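Local coordinates for colicin-m immunity protein (Escherichia coli, PDB 4AEQ) that protects the producing Escherichia coli cell, which carries the colicin M plasmid, against the toxin, and forms a domain-swapped dimer, at the interface of chains A and B. Sequence-based numbering; all coordinates share one arbitrary frame. Chains: chain A/B, Colicin-m immunity protein.

The interface of chains A and B. Residues chain A 23-24, 27-28, 31; chain B 35, 71, 93-95.
A:Asp27 and A:Arg31 face B:Val93 and B:Tyr95, where helix 17-42 of chain A lies against strands 66-74 and 92-96 of chain B and, through B:Trp35, against helix 17-42 of chain B. A:Asp27 CG lies anti to the backbone N (chi1 -176°), which carries the carboxylate to the rim of the B:Tyr95 ring. The carboxylate and ring are nearly coplanar, 18° apart. The phenol OH of B:Tyr95 gives a hydrogen bond to A:Asp27 OD2 at 2.6 Å, on the anti lone pair of that oxygen. A weak hydrogen bond also runs from B:Tyr95 OH to the backbone carbonyl A:Val24 O, at 3.2 Å. The other carboxylate oxygen, A:Asp27 OD1, reaches the backbone N of B:Val93 through a water.

A:Arg31 NE stands over A:Asp27 OD2 at 3.1 Å, a salt bridge within the helix, with the oxygen on a face of the guanidinium. A:Arg31 NH2 is placed to give a hydrogen bond to the carbonyl B:Val93 O at 2.7 Å. That bond is bent (121° at H), with the acceptor well out of the guanidinium plane, and the A:Arg31 side chain is poorly ordered. The positive group may help keep the aspartate ionised.

A:Arg31 CB lies over the six-membered ring of B:Trp35, 3.9 Å from its centroid. The edge of that indole meets A:Tyr28, with B:Trp35 CZ3 3.5 Å from A:Tyr28 CE1. B:Phe71 comes edge-on to a face of the A:Tyr28 ring, with CE2 above its centre. B:Phe71 CE1 also touches A:Val24 CG1 at 3.6 Å. B:Val93 CG2 meets the edge of the A:Phe23 ring.

Apolar contacts thus flank a polar cluster of A:Asp27, A:Arg31 and the B:Tyr95 hydroxyl. The chain is the C-terminal, YebF/Cmi-family part of the immunity protein. The patch, repeated by the two-fold, joins the helix of one chain to the sheet and helix of the other and forms part of the interface that holds the domain-swapped Cmi dimer together.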
loop_
_atom_site.group_PDB
_atom_site.type_symbol
_atom_site.label_atom_id
_atom_site.label_comp_id
_atom_site.label_asym_id
_atom_site.label_seq_id
_atom_site.Cartn_x
_atom_site.Cartn_y
_atom_site.Cartn_z
ATOM N N PHE A 23 10.312 -8.906 -4.529
ATOM C CA PHE A 23 9.730 -7.898 -3.648
ATOM C C PHE A 23 8.249 -7.689 -3.952
ATOM O O PHE A 23 7.413 -7.625 -3.043
ATOM C CB PHE A 23 10.479 -6.573 -3.774
ATOM C CG PHE A 23 10.099 -5.567 -2.724
ATOM C CD1 PHE A 23 8.925 -4.839 -2.832
ATOM C CD2 PHE A 23 10.909 -5.360 -1.621
ATOM C CE1 PHE A 23 8.572 -3.922 -1.865
ATOM C CE2 PHE A 23 10.561 -4.440 -0.652
ATOM C CZ PHE A 23 9.390 -3.721 -0.773
ATOM N N VAL A 24 7.928 -7.579 -5.234
ATOM C CA VAL A 24 6.556 -7.307 -5.653
ATOM C C VAL A 24 5.631 -8.484 -5.343
ATOM O O VAL A 24 4.481 -8.291 -4.953
ATOM C CB VAL A 24 6.485 -6.947 -7.139
ATOM C CG1 VAL A 24 5.037 -6.899 -7.615
ATOM C CG2 VAL A 24 7.178 -5.613 -7.380
ATOM N N ASP A 27 5.090 -8.561 -1.530
ATOM C CA ASP A 27 4.194 -7.469 -1.172
ATOM C C ASP A 27 2.748 -7.749 -1.578
ATOM O O ASP A 27 1.816 -7.557 -0.789
ATOM C CB ASP A 27 4.688 -6.177 -1.821
ATOM C CG ASP A 27 3.862 -4.980 -1.431
ATOM O OD1 ASP A 27 4.154 -4.379 -0.378
ATOM O OD2 ASP A 27 2.928 -4.639 -2.178
ATOM N N TYR A 28 2.567 -8.198 -2.815
ATOM C CA TYR A 28 1.239 -8.481 -3.346
ATOM C C TYR A 28 0.531 -9.562 -2.538
ATOM O O TYR A 28 -0.613 -9.380 -2.109
ATOM C CB TYR A 28 1.327 -8.898 -4.814
ATOM C CG TYR A 28 0.011 -9.369 -5.394
ATOM C CD1 TYR A 28 -0.940 -8.463 -5.839
ATOM C CD2 TYR A 28 -0.277 -10.724 -5.491
ATOM C CE1 TYR A 28 -2.144 -8.896 -6.371
ATOM C CE2 TYR A 28 -1.474 -11.165 -6.019
ATOM C CZ TYR A 28 -2.402 -10.251 -6.459
ATOM O OH TYR A 28 -3.592 -10.698 -6.984
ATOM N N ARG A 31 -0.345 -8.410 0.988
ATOM C CA ARG A 31 -1.485 -7.497 0.955
ATOM C C ARG A 31 -2.811 -8.215 0.751
ATOM O O ARG A 31 -3.779 -7.967 1.467
ATOM C CB ARG A 31 -1.287 -6.434 -0.120
ATOM C CG ARG A 31 -0.195 -5.440 0.202
ATOM C CD ARG A 31 -0.194 -4.299 -0.790
ATOM N NE ARG A 31 0.785 -3.273 -0.447
ATOM C CZ ARG A 31 0.953 -2.142 -1.121
ATOM N NH1 ARG A 31 0.203 -1.884 -2.176
ATOM N NH2 ARG A 31 1.866 -1.269 -0.732
ATOM N N TRP B 35 -8.638 -4.905 -2.510
ATOM C CA TRP B 35 -8.037 -6.201 -2.212
ATOM C C TRP B 35 -9.087 -7.281 -1.958
ATOM O O TRP B 35 -8.956 -8.409 -2.460
ATOM C CB TRP B 35 -7.028 -6.092 -1.065
ATOM C CG TRP B 35 -5.848 -5.255 -1.444
ATOM C CD1 TRP B 35 -5.568 -3.990 -1.021
ATOM C CD2 TRP B 35 -4.795 -5.618 -2.345
ATOM N NE1 TRP B 35 -4.400 -3.546 -1.595
ATOM C CE2 TRP B 35 -3.907 -4.527 -2.412
ATOM C CE3 TRP B 35 -4.517 -6.762 -3.098
ATOM C CZ2 TRP B 35 -2.760 -4.547 -3.202
ATOM C CZ3 TRP B 35 -3.378 -6.780 -3.881
ATOM C CH2 TRP B 35 -2.512 -5.679 -3.926
ATOM N N PHE B 71 2.491 -8.059 -13.945
ATOM C CA PHE B 71 2.295 -9.479 -13.686
ATOM C C PHE B 71 0.824 -9.842 -13.791
ATOM O O PHE B 71 -0.036 -8.969 -13.768
ATOM C CB PHE B 71 2.871 -9.889 -12.322
ATOM C CG PHE B 71 2.210 -9.217 -11.147
ATOM C CD1 PHE B 71 2.638 -7.973 -10.709
ATOM C CD2 PHE B 71 1.181 -9.842 -10.462
ATOM C CE1 PHE B 71 2.042 -7.359 -9.622
ATOM C CE2 PHE B 71 0.578 -9.232 -9.378
ATOM C CZ PHE B 71 1.008 -7.990 -8.956
ATOM N N VAL B 93 5.309 -0.674 -2.847
ATOM C CA VAL B 93 4.778 -0.888 -4.184
ATOM C C VAL B 93 3.380 -0.312 -4.212
ATOM O O VAL B 93 2.640 -0.440 -3.234
ATOM C CB VAL B 93 4.647 -2.388 -4.492
ATOM C CG1 VAL B 93 4.139 -2.605 -5.916
ATOM C CG2 VAL B 93 5.969 -3.101 -4.261
ATOM N N GLU B 94 3.013 0.331 -5.317
ATOM C CA GLU B 94 1.608 0.713 -5.508
ATOM C C GLU B 94 1.119 0.047 -6.773
ATOM O O GLU B 94 1.846 -0.027 -7.753
ATOM C CB GLU B 94 1.395 2.227 -5.595
ATOM C CG GLU B 94 2.031 2.838 -6.796
ATOM C CD GLU B 94 3.529 2.689 -6.747
ATOM O OE1 GLU B 94 4.098 2.487 -5.643
ATOM O OE2 GLU B 94 4.150 2.764 -7.820
ATOM N N TYR B 95 -0.107 -0.457 -6.744
ATOM C CA TYR B 95 -0.600 -1.286 -7.833
ATOM C C TYR B 95 -1.597 -0.567 -8.727
ATOM O O TYR B 95 -2.417 0.221 -8.259
ATOM C CB TYR B 95 -1.200 -2.584 -7.281
ATOM C CG TYR B 95 -0.187 -3.431 -6.543
ATOM C CD1 TYR B 95 0.059 -3.235 -5.193
ATOM C CD2 TYR B 95 0.536 -4.415 -7.203
ATOM C CE1 TYR B 95 0.990 -3.996 -4.514
ATOM C CE2 TYR B 95 1.473 -5.184 -6.532
ATOM C CZ TYR B 95 1.694 -4.969 -5.186
ATOM O OH TYR B 95 2.626 -5.720 -4.509
HETATM O O HOH W 1 4.374 -1.852 -0.449
#